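Local coordinates for protein cellulose hydrolase (PDB 4YZT) that cleaves internal beta-1,4-glucosidic bonds of cellulose as an endoglucanase of glycoside hydrolase family 5, captured here in complex with cellotetraose, at residues 33-38 with 66-71; 70-75 with 302-307; 143-148 with 187-192; 220-225 with 265-270. All blocks are in the same frame, centred on the assembly; numbering follows the deposited sequence.

All four contacts belong to the catalytic (beta/alpha)8 barrel. Interaction 1 pairs strands 34-36 and 70-73, the first two of the barrel. Interaction 2 passes from strand 70-73 to the end of strand 299-303, the last, and its centre lies about 7 Å from that of interaction 1, with Ser70 and Val71 in common. Interaction 4 joins strands 218-224 and 267-272, about 13 Å from interaction 2 between centres. Interaction 3 falls, like interaction 4, within the long chain loop that interaction 2 closes; its centre is about 22 Å from those of interactions 2 and 4 and 23 Å from that of interaction 1. Thus interactions 1, 2 and 4 lie on the barrel sheet, 2 and 4 touching the same glucose unit, while interaction 3 touches none of them.

Interaction 1 (33-38 with 66-71); sequences PGWNLG and AGFKSV
Phe68 holds its CG anti to its own carbonyl carbon (chi1 -67°), which turns one face of the phenyl ring to Trp35 CB, while Trp35 holds its CG anti to the backbone N (chi1 173°) and so directs the indole. The CH-pi contact spans 4.0 Å from Trp35 CB to the centroid of the Phe68 ring, and the five-membered ring of Trp35 is inclined at 44° to the phenyl plane. Pro33 meets the same ring at about a right angle, its CG 3.9 Å from Phe68 CD1. The segments belong to a beta-alpha-beta unit, strands 34-36 and 70-73 joined through helix 57-66, which opens the TIM barrel. Their parallel pairing is carried by Trp35 N to Ser70 O at 3.1 Å, and just ahead of it Lys69 N bonds to Pro33 O at 3.0 Å. An alanine in place of Phe68 would probably open a gap beneath Trp35 CB and beside Pro33, where Ile63, Val327 and Ile328 also converge. Gly34 CA lies 3.3 Å from Ser70 OG, whose hydroxyl is bonded to Met31 O. Val71 CG1 reaches the edge of the indole, 4.3 Å from Trp35 CE3.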
# COMPACT_ATOMS: atom_id res chain seq x y z
N PRO A 33 -8.86 9.18 8.16
CA PRO A 33 -8.03 8.06 7.68
C PRO A 33 -6.84 7.73 8.58
O PRO A 33 -6.33 8.59 9.29
CB PRO A 33 -7.52 8.57 6.33
CG PRO A 33 -7.33 10.03 6.56
CD PRO A 33 -8.43 10.45 7.56
N GLY A 34 -6.37 6.49 8.50
CA GLY A 34 -5.24 6.06 9.30
C GLY A 34 -4.00 5.78 8.47
O GLY A 34 -4.07 5.69 7.23
N TRP A 35 -2.86 5.62 9.14
CA TRP A 35 -1.58 5.34 8.48
C TRP A 35 -0.73 4.39 9.32
O TRP A 35 -0.68 4.52 10.54
CB TRP A 35 -0.85 6.66 8.25
CG TRP A 35 0.55 6.60 7.73
CD1 TRP A 35 0.94 6.62 6.41
CD2 TRP A 35 1.76 6.63 8.50
NE1 TRP A 35 2.32 6.62 6.32
CE2 TRP A 35 2.84 6.63 7.59
CE3 TRP A 35 2.03 6.62 9.87
CZ2 TRP A 35 4.17 6.64 8.01
CZ3 TRP A 35 3.36 6.62 10.29
CH2 TRP A 35 4.41 6.62 9.36
N ASN A 36 -0.06 3.45 8.66
CA ASN A 36 0.80 2.48 9.35
C ASN A 36 2.26 2.90 9.41
O ASN A 36 2.81 3.34 8.39
CB ASN A 36 0.74 1.10 8.67
CG ASN A 36 -0.49 0.30 9.04
OD1 ASN A 36 -0.44 -0.56 9.93
ND2 ASN A 36 -1.58 0.53 8.31
N LEU A 37 2.88 2.75 10.58
CA LEU A 37 4.33 2.91 10.70
C LEU A 37 4.99 1.58 10.36
O LEU A 37 5.50 0.87 11.24
CB LEU A 37 4.73 3.35 12.12
CG LEU A 37 6.21 3.70 12.37
CD1 LEU A 37 6.63 5.03 11.74
CD2 LEU A 37 6.52 3.70 13.86
N GLY A 38 4.98 1.22 9.08
CA GLY A 38 5.41 -0.10 8.66
C GLY A 38 6.92 -0.32 8.70
O GLY A 38 7.69 0.65 8.68
N ALA A 66 -0.04 16.00 7.63
CA ALA A 66 -0.73 15.43 6.48
C ALA A 66 -2.25 15.35 6.67
O ALA A 66 -3.02 15.45 5.71
CB ALA A 66 -0.18 14.05 6.18
N GLY A 67 -2.68 15.16 7.92
CA GLY A 67 -4.09 15.11 8.23
C GLY A 67 -4.64 13.73 8.58
O GLY A 67 -5.85 13.54 8.59
N PHE A 68 -3.76 12.77 8.87
CA PHE A 68 -4.27 11.47 9.34
C PHE A 68 -4.80 11.62 10.76
O PHE A 68 -4.25 12.38 11.56
CB PHE A 68 -3.19 10.39 9.24
CG PHE A 68 -2.82 10.07 7.83
CD1 PHE A 68 -3.57 9.14 7.11
CD2 PHE A 68 -1.78 10.73 7.19
CE1 PHE A 68 -3.26 8.85 5.79
CE2 PHE A 68 -1.47 10.44 5.87
CZ PHE A 68 -2.22 9.50 5.17
N LYS A 69 -5.88 10.92 11.07
CA LYS A 69 -6.46 10.98 12.41
C LYS A 69 -5.97 9.83 13.30
O LYS A 69 -6.05 9.90 14.53
CB LYS A 69 -7.98 10.96 12.35
CG LYS A 69 -8.59 12.21 11.73
CD LYS A 69 -10.11 12.16 11.86
CE LYS A 69 -10.79 13.31 11.15
NZ LYS A 69 -12.27 13.17 11.26
N SER A 70 -5.48 8.76 12.70
CA SER A 70 -5.02 7.62 13.49
C SER A 70 -3.75 7.01 12.91
O SER A 70 -3.46 7.17 11.73
CB SER A 70 -6.12 6.56 13.60
OG SER A 70 -6.48 6.05 12.32
N VAL A 71 -2.98 6.34 13.76
CA VAL A 71 -1.81 5.61 13.33
C VAL A 71 -1.83 4.20 13.90
O VAL A 71 -2.28 3.98 15.03
CB VAL A 71 -0.47 6.32 13.72
CG1 VAL A 71 -0.45 7.75 13.16
CG2 VAL A 71 -0.26 6.33 15.23

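Interaction 2 (70-75 with 302-307); sequences SVRIPV and MWWDNG. With BGC (beta-D-glucopyranose), chain B; BGC (beta-D-glucopyranose), chain C.
Arg72 NH1, 4.2 Å from Trp304 CZ3, is gripped by two acceptors at once, a salt bridge to Glu271 OE2 and a hydrogen bond to Asn36 OD1. Of the other guanidinium nitrogens, NE forms a salt bridge with Glu158 and NH2 is bonded to Asn161, so all three are engaged and the group is fixed in its rotation. The extended chain from CG to NE carries it to the indole, with Trp304 CZ3 at the guanidinium edge. Pro74 CG lies near the indole plane, 4.3 Å from Trp304 CZ3. At the other end of the contact the Met302 chain, bent at its last torsion (chi3 75°), tucks its methyl against strand 70-73, with CE 3.4 Å from Ser70 OG and 3.8 Å from Arg72 CB. Strands 70-73 and 299-303 are the second and eighth of the TIM barrel, with strand 34-36 between them. Past the last strand the chain enters the glycan pocket. One face of Trp304 lies against C3 of the chain C glucose, while its NE1 donates to O2 of the chain B glucose over 3.0 Å. Asn306 ND2 bonds to O3 of the chain B glucose at 3.1 Å and weakly to its O2. Asp305 OD1 closes an Asx turn with Gly307 N, 3.0 Å away. Since Glu271 and Asn161 themselves hydrogen-bond to the glycan, Arg72 is probably a second-shell residue that positions them, while Trp304 and Asn306 are among the residues that meet the sugars directly.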
# COMPACT_ATOMS: atom_id res chain seq x y z
N SER A 70 -5.48 8.76 12.70
CA SER A 70 -5.02 7.62 13.49
C SER A 70 -3.75 7.01 12.91
O SER A 70 -3.46 7.17 11.73
CB SER A 70 -6.12 6.56 13.60
OG SER A 70 -6.48 6.05 12.32
N VAL A 71 -2.98 6.34 13.76
CA VAL A 71 -1.81 5.61 13.33
C VAL A 71 -1.83 4.20 13.90
O VAL A 71 -2.28 3.98 15.03
CB VAL A 71 -0.47 6.32 13.72
CG1 VAL A 71 -0.45 7.75 13.16
CG2 VAL A 71 -0.26 6.33 15.23
N ARG A 72 -1.36 3.25 13.11
CA ARG A 72 -1.14 1.89 13.56
C ARG A 72 0.35 1.66 13.74
O ARG A 72 1.13 1.95 12.84
CB ARG A 72 -1.73 0.88 12.57
CG ARG A 72 -1.49 -0.59 12.90
CD ARG A 72 -2.51 -1.39 12.10
NE ARG A 72 -2.53 -2.84 12.28
CZ ARG A 72 -1.92 -3.73 11.49
NH1 ARG A 72 -1.14 -3.34 10.49
NH2 ARG A 72 -2.08 -5.04 11.73
N ILE A 73 0.73 1.15 14.90
CA ILE A 73 2.14 0.91 15.21
C ILE A 73 2.37 -0.59 15.36
O ILE A 73 2.20 -1.15 16.45
CB ILE A 73 2.59 1.65 16.50
CG1 ILE A 73 2.30 3.16 16.39
CG2 ILE A 73 4.08 1.43 16.78
CD1 ILE A 73 2.45 3.91 17.70
N PRO A 74 2.71 -1.25 14.25
CA PRO A 74 2.99 -2.69 14.35
C PRO A 74 4.26 -2.93 15.15
O PRO A 74 5.25 -2.21 14.97
CB PRO A 74 3.14 -3.13 12.88
CG PRO A 74 3.38 -1.92 12.11
CD PRO A 74 2.72 -0.78 12.85
N VAL A 75 4.23 -3.93 16.03
CA VAL A 75 5.39 -4.27 16.85
C VAL A 75 5.62 -5.77 16.84
O VAL A 75 4.72 -6.57 17.13
CB VAL A 75 5.23 -3.80 18.30
CG1 VAL A 75 6.42 -4.24 19.14
CG2 VAL A 75 5.05 -2.28 18.36
N MET A 302 -6.96 2.07 7.24
CA MET A 302 -5.60 2.40 7.66
C MET A 302 -4.60 2.00 6.57
O MET A 302 -4.48 0.83 6.21
CB MET A 302 -5.28 1.72 9.00
CG MET A 302 -6.34 2.01 10.09
SD MET A 302 -5.82 1.71 11.80
CE MET A 302 -4.76 3.13 12.08
N TRP A 303 -3.87 3.00 6.07
CA TRP A 303 -3.02 2.85 4.86
C TRP A 303 -1.70 2.15 5.18
O TRP A 303 -1.00 2.54 6.12
CB TRP A 303 -2.74 4.26 4.30
CG TRP A 303 -2.36 4.41 2.86
CD1 TRP A 303 -2.41 3.48 1.86
CD2 TRP A 303 -1.88 5.62 2.25
NE1 TRP A 303 -1.98 4.04 0.66
CE2 TRP A 303 -1.67 5.35 0.88
CE3 TRP A 303 -1.62 6.90 2.73
CZ2 TRP A 303 -1.19 6.33 -0.00
CZ3 TRP A 303 -1.16 7.87 1.85
CH2 TRP A 303 -0.93 7.57 0.50
N TRP A 304 -1.36 1.11 4.41
CA TRP A 304 -0.07 0.45 4.62
C TRP A 304 1.05 1.20 3.93
O TRP A 304 1.05 1.38 2.71
CB TRP A 304 -0.07 -1.01 4.15
CG TRP A 304 1.27 -1.68 4.40
CD1 TRP A 304 2.20 -2.04 3.47
CD2 TRP A 304 1.81 -2.03 5.68
NE1 TRP A 304 3.30 -2.60 4.10
CE2 TRP A 304 3.09 -2.61 5.46
CE3 TRP A 304 1.35 -1.92 7.00
CZ2 TRP A 304 3.90 -3.07 6.50
CZ3 TRP A 304 2.15 -2.38 8.03
CH2 TRP A 304 3.42 -2.95 7.77
N ASP A 305 2.01 1.63 4.74
CA ASP A 305 3.17 2.35 4.25
C ASP A 305 4.42 1.70 4.85
O ASP A 305 4.68 1.84 6.05
CB ASP A 305 3.06 3.83 4.61
CG ASP A 305 4.16 4.68 4.01
OD1 ASP A 305 5.11 4.11 3.43
OD2 ASP A 305 4.07 5.92 4.10
N ASN A 306 5.18 0.96 4.05
CA ASN A 306 6.37 0.31 4.58
C ASN A 306 7.61 1.21 4.61
O ASN A 306 8.70 0.76 4.95
CB ASN A 306 6.68 -0.98 3.80
CG ASN A 306 7.13 -0.73 2.36
OD1 ASN A 306 7.26 0.41 1.91
ND2 ASN A 306 7.39 -1.82 1.64
N GLY A 307 7.44 2.48 4.24
CA GLY A 307 8.54 3.43 4.27
C GLY A 307 9.14 3.67 2.89
O GLY A 307 9.85 4.65 2.68
C2 BGC B . 6.07 -5.14 3.83
C3 BGC B . 7.36 -5.67 3.27
C4 BGC B . 8.02 -6.58 4.26
C5 BGC B . 7.08 -7.70 4.67
C6 BGC B . 7.75 -8.57 5.71
C1 BGC B . 5.17 -6.28 4.23
O2 BGC B . 5.39 -4.30 2.87
O3 BGC B . 8.22 -4.54 2.91
O4 BGC B . 9.25 -7.21 3.74
O5 BGC B . 5.81 -7.18 5.21
O6 BGC B . 6.97 -9.74 5.94
C2 BGC C . 1.40 -7.71 6.65
C3 BGC C . 2.43 -6.67 6.36
C4 BGC C . 2.99 -6.82 5.02
C5 BGC C . 1.85 -6.75 4.00
C6 BGC C . 2.25 -6.79 2.55
C1 BGC C . 0.40 -7.55 5.54
O1 BGC C . -0.86 -8.13 5.75
O2 BGC C . 0.71 -7.45 7.91
O3 BGC C . 3.51 -6.64 7.40
O4 BGC C . 3.98 -5.75 4.80
O5 BGC C . 0.97 -7.89 4.26
O6 BGC C . 2.79 -8.07 2.30

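Interaction 3 (143-148 with 187-192); sequences QIAERF and GKNGQR
Between Gly187, whose O accepts from Gly190 N at 3.0 Å, and Arg192, the chain turns so that Asn189 reaches Ala145 in the last turn of helix 130-147. Asn189 ND2 donates to Ala145 O over 2.8 Å. The approach is from well above the carbonyl plane (53° out of it), with the acceptor close to the plane of the asparagine amide, and the CB of Ala145 lies 3.7 Å from the same ND2. A second bond from ND2 goes to Thr185 OG1. On the other branch, Asn189 OD1 accepts a nearly straight bond from Arg192 NE, 2.9 Å long and flat in the guanidinium plane. An alanine at Asn189 would probably leave Ala145 O without its side-chain donor and Arg192 NE without its acceptor. The Arg192 chain bends at chi3 (-51°), bringing one face of its guanidinium against Phe148 O, a contact that is not a hydrogen bond. Four backbone carbonyls, from Lys149 to Leu155, accept from its NH1 and NH2. The loop 187-192, which links helix 168-184 to strand 194-196, is thereby joined to the C-terminal end of helix 130-147, while Phe148 packs on helix 91-105 and on strands 110-114 and 155-158.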
# COMPACT_ATOMS: atom_id res chain seq x y z
N GLN A 143 1.73 -8.74 30.00
CA GLN A 143 2.77 -7.73 30.19
C GLN A 143 2.49 -6.43 29.41
O GLN A 143 2.67 -5.32 29.94
CB GLN A 143 4.14 -8.28 29.78
CG GLN A 143 4.71 -9.29 30.76
CD GLN A 143 6.05 -9.84 30.31
OE1 GLN A 143 7.08 -9.17 30.40
NE2 GLN A 143 6.05 -11.08 29.82
N ILE A 144 2.05 -6.58 28.16
CA ILE A 144 1.72 -5.41 27.35
C ILE A 144 0.52 -4.68 27.97
O ILE A 144 0.54 -3.46 28.12
CB ILE A 144 1.42 -5.80 25.89
CG1 ILE A 144 2.61 -6.55 25.30
CG2 ILE A 144 1.11 -4.57 25.04
CD1 ILE A 144 2.37 -7.07 23.88
N ALA A 145 -0.52 -5.42 28.33
CA ALA A 145 -1.72 -4.81 28.90
C ALA A 145 -1.42 -4.01 30.17
O ALA A 145 -1.97 -2.91 30.37
CB ALA A 145 -2.77 -5.88 29.21
N GLU A 146 -0.56 -4.56 31.02
CA GLU A 146 -0.23 -3.91 32.28
C GLU A 146 0.55 -2.61 32.06
O GLU A 146 0.25 -1.60 32.70
CB GLU A 146 0.58 -4.85 33.18
CG GLU A 146 -0.19 -6.02 33.77
CD GLU A 146 -1.06 -5.65 34.96
OE1 GLU A 146 -1.02 -4.49 35.42
OE2 GLU A 146 -1.79 -6.54 35.45
N ARG A 147 1.54 -2.64 31.17
CA ARG A 147 2.33 -1.44 30.89
C ARG A 147 1.47 -0.30 30.37
O ARG A 147 1.64 0.85 30.76
CB ARG A 147 3.45 -1.76 29.88
CG ARG A 147 4.30 -0.54 29.48
CD ARG A 147 4.95 0.16 30.69
NE ARG A 147 6.19 -0.50 31.10
CZ ARG A 147 7.41 -0.09 30.77
NH1 ARG A 147 7.56 1.00 30.03
NH2 ARG A 147 8.46 -0.76 31.18
N PHE A 148 0.52 -0.61 29.49
CA PHE A 148 -0.26 0.41 28.81
C PHE A 148 -1.66 0.58 29.40
O PHE A 148 -2.52 1.25 28.82
CB PHE A 148 -0.33 0.08 27.31
CG PHE A 148 0.99 0.23 26.60
CD1 PHE A 148 1.35 1.46 26.04
CD2 PHE A 148 1.88 -0.83 26.51
CE1 PHE A 148 2.58 1.62 25.38
CE2 PHE A 148 3.11 -0.68 25.86
CZ PHE A 148 3.46 0.55 25.30
N GLY A 187 -9.04 -1.47 35.54
CA GLY A 187 -8.86 -0.05 35.26
C GLY A 187 -9.37 0.31 33.86
O GLY A 187 -10.43 -0.18 33.46
N LYS A 188 -8.63 1.13 33.13
CA LYS A 188 -9.06 1.52 31.78
C LYS A 188 -9.04 0.36 30.78
O LYS A 188 -9.71 0.43 29.74
CB LYS A 188 -8.21 2.68 31.26
CG LYS A 188 -8.45 4.00 32.02
CD LYS A 188 -7.65 5.17 31.44
CE LYS A 188 -8.17 5.58 30.06
NZ LYS A 188 -9.33 6.52 30.14
N ASN A 189 -8.30 -0.71 31.08
CA ASN A 189 -8.30 -1.89 30.22
C ASN A 189 -9.64 -2.61 30.29
O ASN A 189 -9.94 -3.47 29.46
CB ASN A 189 -7.17 -2.85 30.60
CG ASN A 189 -5.83 -2.39 30.06
OD1 ASN A 189 -5.76 -1.44 29.29
ND2 ASN A 189 -4.76 -3.08 30.46
N GLY A 190 -10.46 -2.25 31.28
CA GLY A 190 -11.80 -2.79 31.38
C GLY A 190 -12.67 -2.34 30.23
O GLY A 190 -13.58 -3.06 29.79
N GLN A 191 -12.40 -1.14 29.71
CA GLN A 191 -13.22 -0.59 28.64
C GLN A 191 -12.45 -0.29 27.36
O GLN A 191 -13.03 0.19 26.38
CB GLN A 191 -13.92 0.69 29.12
CG GLN A 191 -14.86 0.46 30.30
CD GLN A 191 -16.03 -0.43 29.92
OE1 GLN A 191 -16.62 -0.29 28.84
NE2 GLN A 191 -16.38 -1.35 30.81
N ARG A 192 -11.15 -0.56 27.36
CA ARG A 192 -10.34 -0.23 26.19
C ARG A 192 -10.83 -0.98 24.95
O ARG A 192 -11.25 -2.14 25.05
CB ARG A 192 -8.86 -0.54 26.44
CG ARG A 192 -7.94 -0.03 25.34
CD ARG A 192 -6.47 -0.20 25.69
NE ARG A 192 -6.18 0.36 27.00
CZ ARG A 192 -6.03 1.66 27.26
NH1 ARG A 192 -6.17 2.55 26.29
NH2 ARG A 192 -5.77 2.06 28.49

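Interaction 4 (220-225 with 265-270); sequences LTYHYY and YPVIIG. With BGC (beta-D-glucopyranose), chain C.
Strands 220-224 and 267-270 run parallel, 4.6 Å apart at their closest and 27° from one another in direction, with Leu220, Thr221 and Tyr222 paired to Val267, Ile268 and Ile269. They are the sixth and seventh strands of the TIM barrel. The ladder runs from Leu220 N to Pro266 O, from Ile268 N to Leu220 O at 2.8 Å, and from Gly270 N to Tyr222 O. Thr221 and Ile268 share one face, together with Ile195. There the Thr221 hydroxyl, anti to the backbone N (chi1 -163°), donates to Ile268 O over 2.6 Å, while Tyr222 N reaches the same oxygen in a weak bond. The other face, carrying Leu220, Tyr222, Val267 and Ile269, turns to helix 243-261. Tyr222 lies alongside Ile269, its OH 3.6 Å from Ile269 CG1, and that hydroxyl is buried without a polar partner in the model. Toward the N-terminal end of the pairing, Leu220 CD1 packs 3.8 Å from Tyr265 CB. Toward the glycan, His223 ND1 is bonded to Glu162 and weakly, at 3.3 Å, to O1 of the chain C glucose, and His223 CD2 sits 3.9 Å from Gly270 CA.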
# COMPACT_ATOMS: atom_id res chain seq x y z
N LEU A 220 -13.79 -5.04 15.01
CA LEU A 220 -13.42 -6.13 14.10
C LEU A 220 -12.45 -5.61 13.06
O LEU A 220 -12.46 -4.42 12.73
CB LEU A 220 -14.66 -6.73 13.43
CG LEU A 220 -15.80 -7.12 14.39
CD1 LEU A 220 -16.93 -7.81 13.63
CD2 LEU A 220 -15.29 -7.96 15.56
N THR A 221 -11.60 -6.49 12.52
CA THR A 221 -10.64 -6.06 11.53
C THR A 221 -10.44 -7.08 10.42
O THR A 221 -10.68 -8.28 10.59
CB THR A 221 -9.26 -5.76 12.19
OG1 THR A 221 -8.44 -4.98 11.29
CG2 THR A 221 -8.55 -7.05 12.60
N TYR A 222 -10.04 -6.57 9.26
CA TYR A 222 -9.51 -7.38 8.17
C TYR A 222 -8.52 -6.51 7.41
O TYR A 222 -8.43 -5.29 7.65
CB TYR A 222 -10.63 -7.91 7.25
CG TYR A 222 -11.42 -6.84 6.51
CD1 TYR A 222 -11.10 -6.47 5.21
CD2 TYR A 222 -12.51 -6.22 7.12
CE1 TYR A 222 -11.82 -5.50 4.54
CE2 TYR A 222 -13.25 -5.24 6.45
CZ TYR A 222 -12.89 -4.89 5.16
OH TYR A 222 -13.61 -3.93 4.48
N HIS A 223 -7.75 -7.13 6.52
CA HIS A 223 -6.87 -6.40 5.61
C HIS A 223 -7.40 -6.57 4.19
O HIS A 223 -8.04 -7.58 3.87
CB HIS A 223 -5.43 -6.90 5.71
CG HIS A 223 -4.82 -6.73 7.07
ND1 HIS A 223 -3.58 -7.24 7.40
CD2 HIS A 223 -5.27 -6.10 8.18
CE1 HIS A 223 -3.30 -6.93 8.66
NE2 HIS A 223 -4.32 -6.25 9.16
N TYR A 224 -7.13 -5.59 3.34
CA TYR A 224 -7.63 -5.67 1.97
C TYR A 224 -6.56 -5.29 0.98
O TYR A 224 -6.10 -4.14 0.98
CB TYR A 224 -8.84 -4.76 1.79
CG TYR A 224 -9.58 -5.01 0.49
CD1 TYR A 224 -10.48 -6.06 0.37
CD2 TYR A 224 -9.36 -4.20 -0.63
CE1 TYR A 224 -11.16 -6.31 -0.82
CE2 TYR A 224 -10.04 -4.43 -1.83
CZ TYR A 224 -10.93 -5.49 -1.92
OH TYR A 224 -11.62 -5.75 -3.09
N TYR A 225 -6.19 -6.24 0.12
CA TYR A 225 -5.17 -6.01 -0.90
C TYR A 225 -5.57 -6.61 -2.25
O TYR A 225 -4.73 -7.18 -2.96
CB TYR A 225 -3.84 -6.62 -0.46
CG TYR A 225 -3.07 -5.90 0.64
CD1 TYR A 225 -2.54 -4.62 0.42
CD2 TYR A 225 -2.83 -6.52 1.86
CE1 TYR A 225 -1.80 -3.97 1.41
CE2 TYR A 225 -2.09 -5.88 2.86
CZ TYR A 225 -1.58 -4.62 2.62
OH TYR A 225 -0.85 -3.99 3.61
N TYR A 265 -21.10 -3.45 15.28
CA TYR A 265 -19.66 -3.69 15.41
C TYR A 265 -18.84 -2.67 14.62
O TYR A 265 -18.93 -2.64 13.40
CB TYR A 265 -19.29 -5.10 14.92
CG TYR A 265 -19.77 -6.21 15.82
CD1 TYR A 265 -19.09 -6.53 16.98
CD2 TYR A 265 -20.91 -6.93 15.50
CE1 TYR A 265 -19.53 -7.54 17.82
CE2 TYR A 265 -21.37 -7.95 16.34
CZ TYR A 265 -20.67 -8.24 17.49
OH TYR A 265 -21.10 -9.25 18.33
N PRO A 266 -18.02 -1.86 15.31
CA PRO A 266 -17.08 -1.02 14.56
C PRO A 266 -16.09 -1.90 13.80
O PRO A 266 -15.82 -3.03 14.22
CB PRO A 266 -16.37 -0.21 15.64
CG PRO A 266 -17.27 -0.32 16.87
CD PRO A 266 -17.87 -1.69 16.77
N VAL A 267 -15.57 -1.40 12.68
CA VAL A 267 -14.63 -2.17 11.87
C VAL A 267 -13.44 -1.32 11.44
O VAL A 267 -13.60 -0.16 11.00
CB VAL A 267 -15.33 -2.78 10.63
CG1 VAL A 267 -14.32 -3.42 9.68
CG2 VAL A 267 -16.39 -3.82 11.05
N ILE A 268 -12.25 -1.90 11.60
CA ILE A 268 -11.02 -1.29 11.13
C ILE A 268 -10.40 -2.12 10.02
O ILE A 268 -10.14 -3.30 10.19
CB ILE A 268 -9.97 -1.15 12.26
CG1 ILE A 268 -10.42 -0.13 13.30
CG2 ILE A 268 -8.59 -0.72 11.69
CD1 ILE A 268 -9.47 -0.02 14.51
N ILE A 269 -10.17 -1.49 8.87
CA ILE A 269 -9.38 -2.10 7.81
C ILE A 269 -7.93 -1.79 8.16
O ILE A 269 -7.45 -0.68 7.91
CB ILE A 269 -9.77 -1.55 6.43
CG1 ILE A 269 -11.26 -1.78 6.16
CG2 ILE A 269 -8.95 -2.19 5.34
CD1 ILE A 269 -11.86 -0.79 5.19
N GLY A 270 -7.26 -2.74 8.81
CA GLY A 270 -5.95 -2.45 9.40
C GLY A 270 -4.86 -2.16 8.38
O GLY A 270 -3.88 -1.47 8.70
C2 BGC C . 1.40 -7.71 6.65
C3 BGC C . 2.43 -6.67 6.36
C4 BGC C . 2.99 -6.82 5.02
C5 BGC C . 1.85 -6.75 4.00
C6 BGC C . 2.25 -6.79 2.55
C1 BGC C . 0.40 -7.55 5.54
O1 BGC C . -0.86 -8.13 5.75
O2 BGC C . 0.71 -7.45 7.91
O3 BGC C . 3.51 -6.64 7.40
O4 BGC C . 3.98 -5.75 4.80
O5 BGC C . 0.97 -7.89 4.26
O6 BGC C . 2.79 -8.07 2.30